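Local structure of N-acetylneuraminic acid (Sialic acid) synthetase (Leptospira borgpetersenii serovar Hardjo-bovis, 6NCS) at residues Asp48-Asn56 and Pro249-Thr257; Lys59-Glu67 and Val79-Phe89. The protein binds manganese and probably acts as an N-acylneuraminate-9-phosphate synthase, making the sialic acid skeleton on a TIM-barrel scaffold. All coordinates share one frame; numbering follows the deposited sequence.

Interaction 1: Asp48-Asn56 and Pro249-Thr257; sequences DEAADAKAN and PKELAKLVT
A53 and A253 bring the two backbones together, their CA atoms 4.3 Å apart where the end of helix 40-52 meets the first turns of helix 249-266. Small residues allow this: the methyl groups of the two alanines touch, CB to CB at 3.9 Å. On the barrel side of this point L252 fills the gap. Its CG lies anti to the backbone N (chi1 -179°), and CD2 reaches in among the methyls of A50, A53 and A55, 4.0 Å from A53 CB. V256, one turn on, lays CG2 against the carbonyl of A53, 3.7 Å from A53 O, and CG1 against that of K54. At the other end the ring of P249 lies across the side chain of E49, its CG 3.3 Å from E49 OE1, while E49 OE2 is held by a salt bridge to R45. A water gives one proton to A53 O (2.6 Å) and the other to A253 O, bridging the backbones. K54, with positive phi (73°), closes helix 40-52 in a Schellman motif and turns the chain toward strand 57-62. This is the side-by-side packing of neighbouring outer helices in a TIM barrel, with L252 and V256 also resting on strand 27-33.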
loop_
_atom_site.group_PDB
_atom_site.type_symbol
_atom_site.label_atom_id
_atom_site.label_comp_id
_atom_site.label_asym_id
_atom_site.label_seq_id
_atom_site.Cartn_x
_atom_site.Cartn_y
_atom_site.Cartn_z
ATOM N N ASP A 48 -14.165 -27.578 -1.757
ATOM C CA ASP A 48 -12.990 -28.400 -1.461
ATOM C C ASP A 48 -11.701 -27.692 -1.850
ATOM O O ASP A 48 -10.748 -27.628 -1.062
ATOM C CB ASP A 48 -13.064 -29.738 -2.205
ATOM C CG ASP A 48 -14.238 -30.600 -1.781
ATOM O OD1 ASP A 48 -14.887 -30.310 -0.757
ATOM O OD2 ASP A 48 -14.504 -31.589 -2.497
ATOM N N GLU A 49 -11.646 -27.154 -3.073
ATOM C CA GLU A 49 -10.387 -26.606 -3.552
ATOM C C GLU A 49 -10.100 -25.227 -2.964
ATOM O O GLU A 49 -8.926 -24.846 -2.837
ATOM C CB GLU A 49 -10.387 -26.593 -5.083
ATOM C CG GLU A 49 -10.554 -28.010 -5.625
ATOM C CD GLU A 49 -10.173 -28.173 -7.085
ATOM O OE1 GLU A 49 -9.394 -27.352 -7.605
ATOM O OE2 GLU A 49 -10.649 -29.145 -7.712
ATOM N N ALA A 50 -11.143 -24.481 -2.583
ATOM C CA ALA A 50 -10.936 -23.224 -1.863
ATOM C C ALA A 50 -10.400 -23.481 -0.466
ATOM O O ALA A 50 -9.575 -22.710 0.044
ATOM C CB ALA A 50 -12.241 -22.429 -1.779
ATOM N N ALA A 51 -10.871 -24.546 0.179
ATOM C CA ALA A 51 -10.337 -24.886 1.491
ATOM C C ALA A 51 -8.890 -25.334 1.373
ATOM O O ALA A 51 -8.047 -24.964 2.199
ATOM C CB ALA A 51 -11.206 -25.961 2.149
ATOM N N ASP A 52 -8.575 -26.098 0.324
ATOM C CA ASP A 52 -7.197 -26.521 0.106
ATOM C C ASP A 52 -6.271 -25.336 -0.155
ATOM O O ASP A 52 -5.089 -25.389 0.208
ATOM C CB ASP A 52 -7.141 -27.517 -1.053
ATOM C CG ASP A 52 -5.732 -27.953 -1.379
ATOM O OD1 ASP A 52 -5.142 -28.715 -0.580
ATOM O OD2 ASP A 52 -5.213 -27.534 -2.437
ATOM N N ALA A 53 -6.780 -24.268 -0.781
ATOM C CA ALA A 53 -6.005 -23.055 -1.035
ATOM C C ALA A 53 -5.835 -22.194 0.210
ATOM O O ALA A 53 -5.042 -21.240 0.177
ATOM C CB ALA A 53 -6.664 -22.221 -2.136
ATOM N N LYS A 54 -6.556 -22.527 1.285
ATOM C CA LYS A 54 -6.510 -21.866 2.594
ATOM C C LYS A 54 -7.177 -20.487 2.572
ATOM O O LYS A 54 -6.835 -19.610 3.376
ATOM C CB LYS A 54 -5.082 -21.762 3.144
ATOM C CG LYS A 54 -4.294 -23.086 3.180
ATOM C CD LYS A 54 -5.033 -24.158 3.951
ATOM C CE LYS A 54 -4.311 -25.492 3.862
ATOM N NZ LYS A 54 -5.212 -26.614 4.242
ATOM N N ALA A 55 -8.152 -20.289 1.687
ATOM C CA ALA A 55 -9.040 -19.141 1.817
ATOM C C ALA A 55 -9.808 -19.224 3.128
ATOM O O ALA A 55 -10.113 -20.315 3.624
ATOM C CB ALA A 55 -10.033 -19.094 0.644
ATOM N N ASN A 56 -10.127 -18.058 3.701
ATOM C CA ASN A 56 -10.856 -18.071 4.971
ATOM C C ASN A 56 -12.325 -18.399 4.779
ATOM O O ASN A 56 -12.949 -19.015 5.658
ATOM C CB ASN A 56 -10.738 -16.723 5.688
ATOM C CG ASN A 56 -9.312 -16.355 5.998
ATOM O OD1 ASN A 56 -8.653 -15.665 5.223
ATOM N ND2 ASN A 56 -8.822 -16.808 7.148
ATOM N N PRO A 249 -7.755 -22.106 -8.485
ATOM C CA PRO A 249 -7.293 -22.469 -7.130
ATOM C C PRO A 249 -5.824 -22.176 -6.851
ATOM O O PRO A 249 -5.504 -21.699 -5.755
ATOM C CB PRO A 249 -7.588 -23.970 -7.061
ATOM C CG PRO A 249 -8.771 -24.143 -7.951
ATOM C CD PRO A 249 -8.526 -23.209 -9.101
ATOM N N LYS A 250 -4.917 -22.462 -7.790
ATOM C CA LYS A 250 -3.511 -22.161 -7.536
ATOM C C LYS A 250 -3.275 -20.659 -7.407
ATOM O O LYS A 250 -2.414 -20.229 -6.626
ATOM C CB LYS A 250 -2.638 -22.757 -8.646
ATOM N N GLU A 251 -4.033 -19.846 -8.146
ATOM C CA GLU A 251 -3.912 -18.398 -8.017
ATOM C C GLU A 251 -4.515 -17.906 -6.705
ATOM O O GLU A 251 -3.970 -16.999 -6.065
ATOM C CB GLU A 251 -4.554 -17.723 -9.228
ATOM C CG GLU A 251 -3.964 -18.243 -10.552
ATOM C CD GLU A 251 -4.840 -17.968 -11.758
ATOM O OE1 GLU A 251 -6.054 -17.734 -11.583
ATOM O OE2 GLU A 251 -4.307 -17.986 -12.891
ATOM N N LEU A 252 -5.638 -18.499 -6.282
ATOM C CA LEU A 252 -6.184 -18.191 -4.962
ATOM C C LEU A 252 -5.183 -18.529 -3.862
ATOM O O LEU A 252 -5.034 -17.775 -2.891
ATOM C CB LEU A 252 -7.495 -18.954 -4.749
ATOM C CG LEU A 252 -8.256 -18.748 -3.435
ATOM C CD1 LEU A 252 -8.649 -17.301 -3.224
ATOM C CD2 LEU A 252 -9.493 -19.653 -3.387
ATOM N N ALA A 253 -4.513 -19.675 -3.979
ATOM C CA ALA A 253 -3.525 -20.053 -2.973
ATOM C C ALA A 253 -2.373 -19.060 -2.947
ATOM O O ALA A 253 -1.852 -18.726 -1.877
ATOM C CB ALA A 253 -3.009 -21.463 -3.249
ATOM N N LYS A 254 -1.954 -18.585 -4.121
ATOM C CA LYS A 254 -0.912 -17.562 -4.170
ATOM C C LYS A 254 -1.396 -16.247 -3.574
ATOM O O LYS A 254 -0.625 -15.545 -2.906
ATOM C CB LYS A 254 -0.448 -17.368 -5.617
ATOM C CG LYS A 254 0.709 -16.422 -5.798
ATOM C CD LYS A 254 1.959 -17.002 -5.157
ATOM C CE LYS A 254 3.161 -16.886 -6.071
ATOM N NZ LYS A 254 4.332 -17.592 -5.482
ATOM N N LEU A 255 -2.669 -15.891 -3.804
ATOM C CA LEU A 255 -3.230 -14.701 -3.167
ATOM C C LEU A 255 -3.130 -14.807 -1.657
ATOM O O LEU A 255 -2.751 -13.844 -0.982
ATOM C CB LEU A 255 -4.691 -14.510 -3.589
ATOM C CG LEU A 255 -5.481 -13.360 -2.955
ATOM C CD1 LEU A 255 -4.869 -11.982 -3.269
ATOM C CD2 LEU A 255 -6.932 -13.422 -3.439
ATOM N N VAL A 256 -3.448 -15.978 -1.110
ATOM C CA VAL A 256 -3.386 -16.165 0.337
ATOM C C VAL A 256 -1.954 -16.008 0.838
ATOM O O VAL A 256 -1.698 -15.294 1.817
ATOM C CB VAL A 256 -3.978 -17.533 0.725
ATOM C CG1 VAL A 256 -3.683 -17.849 2.187
ATOM C CG2 VAL A 256 -5.504 -17.544 0.462
ATOM N N THR A 257 -0.997 -16.698 0.205
ATOM C CA THR A 257 0.357 -16.677 0.765
ATOM C C THR A 257 1.034 -15.340 0.509
ATOM O O THR A 257 1.841 -14.879 1.331
ATOM C CB THR A 257 1.225 -17.823 0.215
ATOM O OG1 THR A 257 1.352 -17.723 -1.207
ATOM C CG2 THR A 257 0.623 -19.178 0.576
HETATM O O HOH W 1 -2.528 -20.793 0.308
#

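Interaction 2: Lys59-Glu67 and Val79-Phe89; sequences KFQAYNSEE and VKPAEFGKKEF
Y63 pushes its phenol into a hollow walled by V79, A82 and E83. Its OH donates to V79 O (2.6 Å), which lies at the ring edge and also accepts from A82 N; A82 CB packs 3.4 Å from Y63 OH, and E83 CG leans obliquely on CE2. With CG set between the backbone N and the carbonyl carbon (chi1 63°), the ring swings toward this loop. Beside it, S65 fits between V79 CG2 and the bent chain of K80. E83 reaches back, extended, to put OE2 on S65: S65 OG bonds to E83 OE2 at 2.6 Å in the direction of the anti lone pair, while the backbone N comes from above the carboxylate plane. K80 NZ is the third donor to OE2, and also bridges to the syn lone pair of E66 OE1 at 2.8 Å. Farther along, the F89 ring presents its rim to the strand, CZ 3.4 Å from Q61 O, and meets CB of F60 and of A62; F84 CB sits over one face, offset toward the rim. The loop passes alongside the end of strand 57-62 and continues into helix 86-98, with helix 110-118 touching A62 and F89 and helix 40-52 touching F60 and F84.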
loop_
_atom_site.group_PDB
_atom_site.type_symbol
_atom_site.label_atom_id
_atom_site.label_comp_id
_atom_site.label_asym_id
_atom_site.label_seq_id
_atom_site.Cartn_x
_atom_site.Cartn_y
_atom_site.Cartn_z
ATOM N N LYS A 59 -17.968 -17.743 -0.721
ATOM C CA LYS A 59 -19.208 -16.984 -0.764
ATOM C C LYS A 59 -20.010 -17.363 -2.005
ATOM O O LYS A 59 -19.448 -17.519 -3.093
ATOM C CB LYS A 59 -18.918 -15.474 -0.770
ATOM C CG LYS A 59 -20.137 -14.605 -0.516
ATOM C CD LYS A 59 -19.794 -13.124 -0.679
ATOM C CE LYS A 59 -19.734 -12.774 -2.146
ATOM N NZ LYS A 59 -20.984 -13.326 -2.774
ATOM N N PHE A 60 -21.325 -17.506 -1.836
ATOM C CA PHE A 60 -22.251 -17.825 -2.921
ATOM C C PHE A 60 -23.266 -16.686 -3.049
ATOM O O PHE A 60 -23.178 -15.676 -2.348
ATOM C CB PHE A 60 -22.903 -19.202 -2.677
ATOM C CG PHE A 60 -21.932 -20.360 -2.810
ATOM C CD1 PHE A 60 -21.788 -21.029 -4.017
ATOM C CD2 PHE A 60 -21.141 -20.753 -1.737
ATOM C CE1 PHE A 60 -20.877 -22.084 -4.155
ATOM C CE2 PHE A 60 -20.228 -21.803 -1.860
ATOM C CZ PHE A 60 -20.101 -22.472 -3.070
ATOM N N GLN A 61 -24.205 -16.813 -3.985
ATOM C CA GLN A 61 -25.220 -15.787 -4.212
ATOM C C GLN A 61 -26.603 -16.410 -4.106
ATOM O O GLN A 61 -26.858 -17.458 -4.708
ATOM C CB GLN A 61 -25.061 -15.112 -5.581
ATOM C CG GLN A 61 -23.762 -14.305 -5.679
ATOM C CD GLN A 61 -23.562 -13.636 -7.023
ATOM O OE1 GLN A 61 -24.486 -13.513 -7.823
ATOM N NE2 GLN A 61 -22.326 -13.215 -7.286
ATOM N N ALA A 62 -27.487 -15.750 -3.357
ATOM C CA ALA A 62 -28.842 -16.230 -3.084
ATOM C C ALA A 62 -29.830 -15.216 -3.648
ATOM O O ALA A 62 -29.997 -14.123 -3.089
ATOM C CB ALA A 62 -29.051 -16.430 -1.581
ATOM N N TYR A 63 -30.492 -15.568 -4.752
ATOM C CA TYR A 63 -31.246 -14.568 -5.494
ATOM C C TYR A 63 -32.370 -15.236 -6.263
ATOM O O TYR A 63 -32.361 -16.451 -6.492
ATOM C CB TYR A 63 -30.349 -13.805 -6.482
ATOM C CG TYR A 63 -29.782 -14.735 -7.525
ATOM C CD1 TYR A 63 -28.702 -15.556 -7.233
ATOM C CD2 TYR A 63 -30.356 -14.828 -8.789
ATOM C CE1 TYR A 63 -28.208 -16.447 -8.175
ATOM C CE2 TYR A 63 -29.866 -15.709 -9.733
ATOM C CZ TYR A 63 -28.789 -16.509 -9.421
ATOM O OH TYR A 63 -28.302 -17.390 -10.358
ATOM N N ASN A 64 -33.335 -14.416 -6.660
ATOM C CA ASN A 64 -34.317 -14.765 -7.677
ATOM C C ASN A 64 -33.991 -13.969 -8.936
ATOM O O ASN A 64 -33.859 -12.740 -8.879
ATOM C CB ASN A 64 -35.736 -14.463 -7.191
ATOM C CG ASN A 64 -36.774 -14.604 -8.290
ATOM O OD1 ASN A 64 -37.181 -13.619 -8.904
ATOM N ND2 ASN A 64 -37.211 -15.837 -8.538
ATOM N N SER A 65 -33.842 -14.672 -10.064
ATOM C CA SER A 65 -33.372 -14.036 -11.295
ATOM C C SER A 65 -34.270 -12.876 -11.713
ATOM O O SER A 65 -33.781 -11.788 -12.043
ATOM C CB SER A 65 -33.292 -15.072 -12.417
ATOM O OG SER A 65 -32.397 -16.120 -12.079
ATOM N N GLU A 66 -35.589 -13.101 -11.731
ATOM C CA GLU A 66 -36.519 -12.064 -12.168
ATOM C C GLU A 66 -36.502 -10.861 -11.228
ATOM O O GLU A 66 -36.584 -9.710 -11.675
ATOM C CB GLU A 66 -37.930 -12.639 -12.276
ATOM C CG GLU A 66 -38.131 -13.575 -13.458
ATOM C CD GLU A 66 -37.755 -15.016 -13.159
ATOM O OE1 GLU A 66 -37.227 -15.296 -12.061
ATOM O OE2 GLU A 66 -38.007 -15.876 -14.031
ATOM N N GLU A 67 -36.415 -11.105 -9.921
ATOM C CA GLU A 67 -36.311 -10.001 -8.976
ATOM C C GLU A 67 -35.033 -9.209 -9.224
ATOM O O GLU A 67 -35.023 -7.972 -9.165
ATOM C CB GLU A 67 -36.344 -10.552 -7.549
ATOM C CG GLU A 67 -36.625 -9.536 -6.463
ATOM C CD GLU A 67 -35.405 -8.734 -6.056
ATOM O OE1 GLU A 67 -34.260 -9.174 -6.323
ATOM O OE2 GLU A 67 -35.600 -7.649 -5.459
ATOM N N VAL A 79 -28.730 -16.177 -15.722
ATOM C CA VAL A 79 -28.504 -16.511 -14.317
ATOM C C VAL A 79 -29.546 -17.469 -13.757
ATOM O O VAL A 79 -29.353 -17.987 -12.646
ATOM C CB VAL A 79 -28.443 -15.246 -13.432
ATOM C CG1 VAL A 79 -27.341 -14.302 -13.908
ATOM C CG2 VAL A 79 -29.796 -14.552 -13.386
ATOM N N LYS A 80 -30.645 -17.708 -14.470
ATOM C CA LYS A 80 -31.648 -18.657 -13.991
ATOM C C LYS A 80 -31.071 -20.026 -13.641
ATOM O O LYS A 80 -31.413 -20.554 -12.570
ATOM C CB LYS A 80 -32.770 -18.787 -15.029
ATOM C CG LYS A 80 -34.030 -19.402 -14.463
ATOM C CD LYS A 80 -34.399 -18.666 -13.192
ATOM C CE LYS A 80 -35.844 -18.839 -12.812
ATOM N NZ LYS A 80 -36.205 -17.907 -11.707
ATOM N N PRO A 81 -30.211 -20.650 -14.462
ATOM C CA PRO A 81 -29.713 -21.988 -14.106
ATOM C C PRO A 81 -28.848 -22.016 -12.864
ATOM O O PRO A 81 -28.718 -23.083 -12.259
ATOM C CB PRO A 81 -28.902 -22.409 -15.341
ATOM C CG PRO A 81 -29.459 -21.609 -16.442
ATOM C CD PRO A 81 -29.825 -20.292 -15.839
ATOM N N ALA A 82 -28.245 -20.899 -12.474
ATOM C CA ALA A 82 -27.320 -20.873 -11.351
ATOM C C ALA A 82 -28.008 -20.605 -10.021
ATOM O O ALA A 82 -27.324 -20.470 -9.005
ATOM C CB ALA A 82 -26.231 -19.820 -11.594
ATOM N N GLU A 83 -29.338 -20.533 -9.995
ATOM C CA GLU A 83 -30.035 -20.339 -8.730
ATOM C C GLU A 83 -29.872 -21.569 -7.849
ATOM O O GLU A 83 -30.047 -22.702 -8.309
ATOM C CB GLU A 83 -31.518 -20.065 -8.970
ATOM C CG GLU A 83 -31.821 -18.668 -9.493
ATOM C CD GLU A 83 -33.312 -18.369 -9.551
ATOM O OE1 GLU A 83 -34.082 -19.044 -8.838
ATOM O OE2 GLU A 83 -33.712 -17.459 -10.311
ATOM N N PHE A 84 -29.535 -21.346 -6.584
ATOM C CA PHE A 84 -29.574 -22.378 -5.559
ATOM C C PHE A 84 -30.647 -22.038 -4.535
ATOM O O PHE A 84 -30.957 -20.868 -4.304
ATOM C CB PHE A 84 -28.231 -22.517 -4.841
ATOM C CG PHE A 84 -27.212 -23.323 -5.600
ATOM C CD1 PHE A 84 -27.604 -24.365 -6.428
ATOM C CD2 PHE A 84 -25.860 -23.043 -5.472
ATOM C CE1 PHE A 84 -26.664 -25.104 -7.124
ATOM C CE2 PHE A 84 -24.919 -23.790 -6.158
ATOM C CZ PHE A 84 -25.321 -24.815 -6.987
ATOM N N GLY A 85 -31.195 -23.067 -3.906
ATOM C CA GLY A 85 -32.170 -22.847 -2.863
ATOM C C GLY A 85 -31.711 -23.386 -1.528
ATOM O O GLY A 85 -30.573 -23.847 -1.401
ATOM N N LYS A 86 -32.607 -23.365 -0.539
ATOM C CA LYS A 86 -32.243 -23.756 0.820
ATOM C C LYS A 86 -31.583 -25.131 0.866
ATOM O O LYS A 86 -30.583 -25.323 1.565
ATOM C CB LYS A 86 -33.486 -23.724 1.711
ATOM C CG LYS A 86 -33.211 -23.910 3.200
ATOM C CD LYS A 86 -34.506 -23.821 4.000
ATOM C CE LYS A 86 -34.276 -23.971 5.499
ATOM N NZ LYS A 86 -35.538 -23.738 6.261
ATOM N N LYS A 87 -32.137 -26.109 0.134
ATOM C CA LYS A 87 -31.597 -27.467 0.191
ATOM C C LYS A 87 -30.150 -27.512 -0.287
ATOM O O LYS A 87 -29.318 -28.225 0.288
ATOM C CB LYS A 87 -32.462 -28.414 -0.643
ATOM N N GLU A 88 -29.827 -26.764 -1.346
ATOM C CA GLU A 88 -28.450 -26.757 -1.838
ATOM C C GLU A 88 -27.534 -25.986 -0.898
ATOM O O GLU A 88 -26.404 -26.410 -0.630
ATOM C CB GLU A 88 -28.388 -26.152 -3.241
ATOM C CG GLU A 88 -29.048 -26.996 -4.325
ATOM C CD GLU A 88 -30.551 -26.841 -4.367
ATOM O OE1 GLU A 88 -31.080 -25.839 -3.841
ATOM O OE2 GLU A 88 -31.207 -27.733 -4.928
ATOM N N PHE A 89 -27.998 -24.842 -0.391
ATOM C CA PHE A 89 -27.153 -24.056 0.500
ATOM C C PHE A 89 -26.848 -24.817 1.784
ATOM O O PHE A 89 -25.758 -24.666 2.350
ATOM C CB PHE A 89 -27.822 -22.716 0.801
ATOM C CG PHE A 89 -27.751 -21.724 -0.347
ATOM C CD1 PHE A 89 -26.538 -21.442 -0.969
ATOM C CD2 PHE A 89 -28.893 -21.082 -0.801
ATOM C CE1 PHE A 89 -26.468 -20.526 -2.019
ATOM C CE2 PHE A 89 -28.825 -20.168 -1.851
ATOM C CZ PHE A 89 -27.613 -19.892 -2.456
HETATM O O HOH W 2 -26.695 -19.429 -6.635
HETATM O O HOH W 3 -30.356 -18.284 -5.828
HETATM O O HOH W 4 -36.004 -18.042 -7.296
#

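Interaction 1 and interaction 2 lie about 24 Å apart, centre to centre, within one TIM barrel, and do not touch each other. Along the chain 48-56 comes first, then 59-67 and 79-89, and finally 249-257, so interaction 2 falls wholly within the span that interaction 1 brackets. Helix 40-52 leads directly into strand 57-62, linking the two. Interaction 1 joins an early outer helix to the late helix 249-266, helping to close the ring where strands 27-33 and 227-231 adjoin. Interaction 2 fastens the loops after strand 57-62, near the metal site of H210 and H231: the side chain of Q61 is about 6 Å from the bound manganese ion.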